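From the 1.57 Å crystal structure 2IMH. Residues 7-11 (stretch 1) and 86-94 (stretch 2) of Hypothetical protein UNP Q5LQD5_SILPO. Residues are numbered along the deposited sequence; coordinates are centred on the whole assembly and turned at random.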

# COMPACT_ATOMS: atom_id res chain seq x y z
N ILE A 7 -5.21 -0.47 1.25
CA ILE A 7 -5.69 -0.50 -0.12
C ILE A 7 -4.49 -0.73 -1.01
O ILE A 7 -3.44 -0.15 -0.77
CB ILE A 7 -6.43 0.80 -0.51
CG1 ILE A 7 -7.02 0.67 -1.92
CG2 ILE A 7 -5.54 2.05 -0.32
CD1 ILE A 7 -8.16 1.60 -2.16
N LEU A 8 -4.64 -1.65 -1.97
CA LEU A 8 -3.64 -1.87 -3.03
C LEU A 8 -4.28 -1.46 -4.35
O LEU A 8 -5.45 -1.72 -4.58
CB LEU A 8 -3.22 -3.33 -3.12
CG LEU A 8 -2.77 -4.00 -1.81
CD1 LEU A 8 -2.52 -5.50 -2.00
CD2 LEU A 8 -1.55 -3.27 -1.25
N ALA A 9 -3.49 -0.84 -5.23
CA ALA A 9 -4.05 -0.44 -6.52
C ALA A 9 -3.00 -0.37 -7.60
O ALA A 9 -1.82 -0.20 -7.32
CB ALA A 9 -4.75 0.93 -6.40
N HIS A 10 -3.47 -0.50 -8.84
CA HIS A 10 -2.69 -0.34 -10.06
C HIS A 10 -3.16 0.96 -10.73
O HIS A 10 -4.36 1.28 -10.71
CB HIS A 10 -2.93 -1.59 -10.95
CG HIS A 10 -2.54 -1.45 -12.39
ND1 HIS A 10 -1.29 -1.04 -12.80
CD2 HIS A 10 -3.21 -1.78 -13.52
CE1 HIS A 10 -1.23 -1.05 -14.12
NE2 HIS A 10 -2.38 -1.51 -14.58
N ASP A 11 -2.22 1.72 -11.29
CA ASP A 11 -2.53 2.94 -12.02
C ASP A 11 -2.34 2.64 -13.52
O ASP A 11 -1.22 2.71 -14.01
CB ASP A 11 -1.60 4.06 -11.58
CG ASP A 11 -1.90 5.39 -12.27
OD1 ASP A 11 -3.08 5.71 -12.45
OD2 ASP A 11 -0.94 6.10 -12.62
N LEU A 86 -4.48 -11.34 4.44
CA LEU A 86 -3.54 -11.12 3.34
C LEU A 86 -4.27 -10.68 2.08
O LEU A 86 -5.32 -11.22 1.74
CB LEU A 86 -2.77 -12.42 3.04
CG LEU A 86 -1.70 -12.34 1.94
CD1 LEU A 86 -0.59 -11.37 2.36
CD2 LEU A 86 -1.12 -13.72 1.62
N ALA A 87 -3.71 -9.69 1.40
CA ALA A 87 -4.27 -9.24 0.14
C ALA A 87 -3.11 -9.10 -0.83
O ALA A 87 -1.99 -8.74 -0.43
CB ALA A 87 -4.97 -7.92 0.31
N ALA A 88 -3.36 -9.41 -2.08
CA ALA A 88 -2.29 -9.35 -3.08
C ALA A 88 -2.87 -8.95 -4.40
O ALA A 88 -4.00 -9.35 -4.73
CB ALA A 88 -1.60 -10.70 -3.22
N MSE A 89 -2.10 -8.21 -5.19
CA MSE A 89 -2.58 -7.73 -6.47
C MSE A 89 -1.47 -7.89 -7.49
O MSE A 89 -0.32 -7.61 -7.17
CB MSE A 89 -2.98 -6.24 -6.37
CG MSE A 89 -3.50 -5.66 -7.66
SE MSE A 89 -3.28 -3.71 -7.71
CE MSE A 89 -1.34 -3.64 -7.92
N ASP A 90 -1.79 -8.33 -8.70
CA ASP A 90 -0.77 -8.52 -9.73
C ASP A 90 -0.58 -7.24 -10.54
O ASP A 90 -1.22 -6.23 -10.27
CB ASP A 90 -1.03 -9.76 -10.61
CG ASP A 90 -2.15 -9.58 -11.64
OD1 ASP A 90 -2.67 -8.46 -11.86
OD2 ASP A 90 -2.51 -10.63 -12.26
N LEU A 91 0.32 -7.30 -11.53
CA LEU A 91 0.73 -6.09 -12.25
C LEU A 91 -0.36 -5.55 -13.17
O LEU A 91 -0.24 -4.41 -13.65
CB LEU A 91 2.01 -6.34 -13.06
CG LEU A 91 3.27 -6.59 -12.23
CD1 LEU A 91 4.40 -7.00 -13.18
CD2 LEU A 91 3.69 -5.34 -11.42
N LEU A 92 -1.42 -6.32 -13.38
CA LEU A 92 -2.55 -5.86 -14.17
C LEU A 92 -3.80 -5.61 -13.32
O LEU A 92 -4.91 -5.46 -13.85
CB LEU A 92 -2.86 -6.84 -15.32
CG LEU A 92 -1.88 -6.73 -16.50
CD1 LEU A 92 -1.90 -7.98 -17.35
CD2 LEU A 92 -2.20 -5.48 -17.33
N GLY A 93 -3.61 -5.58 -11.99
CA GLY A 93 -4.68 -5.14 -11.10
C GLY A 93 -5.62 -6.22 -10.62
O GLY A 93 -6.56 -5.94 -9.87
N ASN A 94 -5.37 -7.47 -11.03
CA ASN A 94 -6.10 -8.62 -10.50
C ASN A 94 -5.73 -8.82 -9.05
O ASN A 94 -4.57 -8.67 -8.70
CB ASN A 94 -5.72 -9.86 -11.30
CG ASN A 94 -6.02 -9.68 -12.76
OD1 ASN A 94 -7.20 -9.62 -13.15
ND2 ASN A 94 -4.98 -9.53 -13.56

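The two strands run in nearly the same direction, their axes only 3° from parallel, yet not one hydrogen bond joins them. At 7.5 Å, the closest approach of the axes is too wide for the backbone pairing of neighbouring strands in a sheet, and the space between is filled by side chains. The most distinctive of these is Met89, a selenomethionine, whose selenium lies against the backbone of stretch 1: Met89 SE is 3.4 Å from Ala9 C and 3.4 Å from His10 N. These are van der Waals contacts of a large, polarizable atom with a peptide group.

Leu8 and Met89 lie abreast, with Leu8 CA 6.9 Å from Met89 CA, and beyond them the backbones draw together until His10 CA is 5.3 Å from Gly93 CA. Within stretch 1 the CA-to-CB bonds of Leu8 and His10 point toward stretch 2, whereas those of Ile7 and Ala9 point away, the alternation expected of an extended strand. Stretch 2 answers in kind: Ala87 and Met89 point toward stretch 1, and Ala88 points away.

Leu8 fills the gap at the Ala87 end. With chi1 in m and chi2 in t, it reaches across to place CD1 4.1 Å from Ala87 CB, an apolar contact, and 3.6 Å from Ala87 O. The leucine methyl thus meets both the side chain and the carbonyl of Ala87. Nearer its own backbone, Leu8 CB lies 4.4 Å from Met89 CB. Met89 extends through t at chi1 and chi2 before chi3 turns to p, and its selenium also touches the side chain of the next inward-pointing residue, with Met89 SE 3.9 Å from His10 CB. All these residues are buried, so the contact excludes solvent and rests on close fit.

His10 also packs against a turn. A type I beta turn from Asp90 to Gly93 carries the chain beside the imidazole, and Leu91 O lies over one face of the ring, 3.5 Å from His10 CE1. The His10 ring makes no hydrogen bond to stretch 2; its ND1 is satisfied elsewhere in the structure. Where His10 CB comes within 4.0 Å of Gly93 CA, the glycine has no side chain to interpose. Its backbone angles, phi 89° and psi 1°, themselves call for glycine, because a CB would be jammed against the carbonyl oxygen of Leu92.

Asp90 braces this turn without touching stretch 1. The turn's backbone bond runs from Gly93 N to Asp90 O at 3.0 Å, and Asp90 N donates to Asn94 O at 2.8 Å. The carboxylate gathers donors from the following residues: Asp90 OD1 accepts from Leu92 N at 2.9 Å and from Asn94 N at 3.0 Å, while Asn94 ND2 lies 3.0 Å from Asp90 OD2 in a further hydrogen bond. Polar bonding thus shapes the loop from within, and van der Waals packing joins it to the strand.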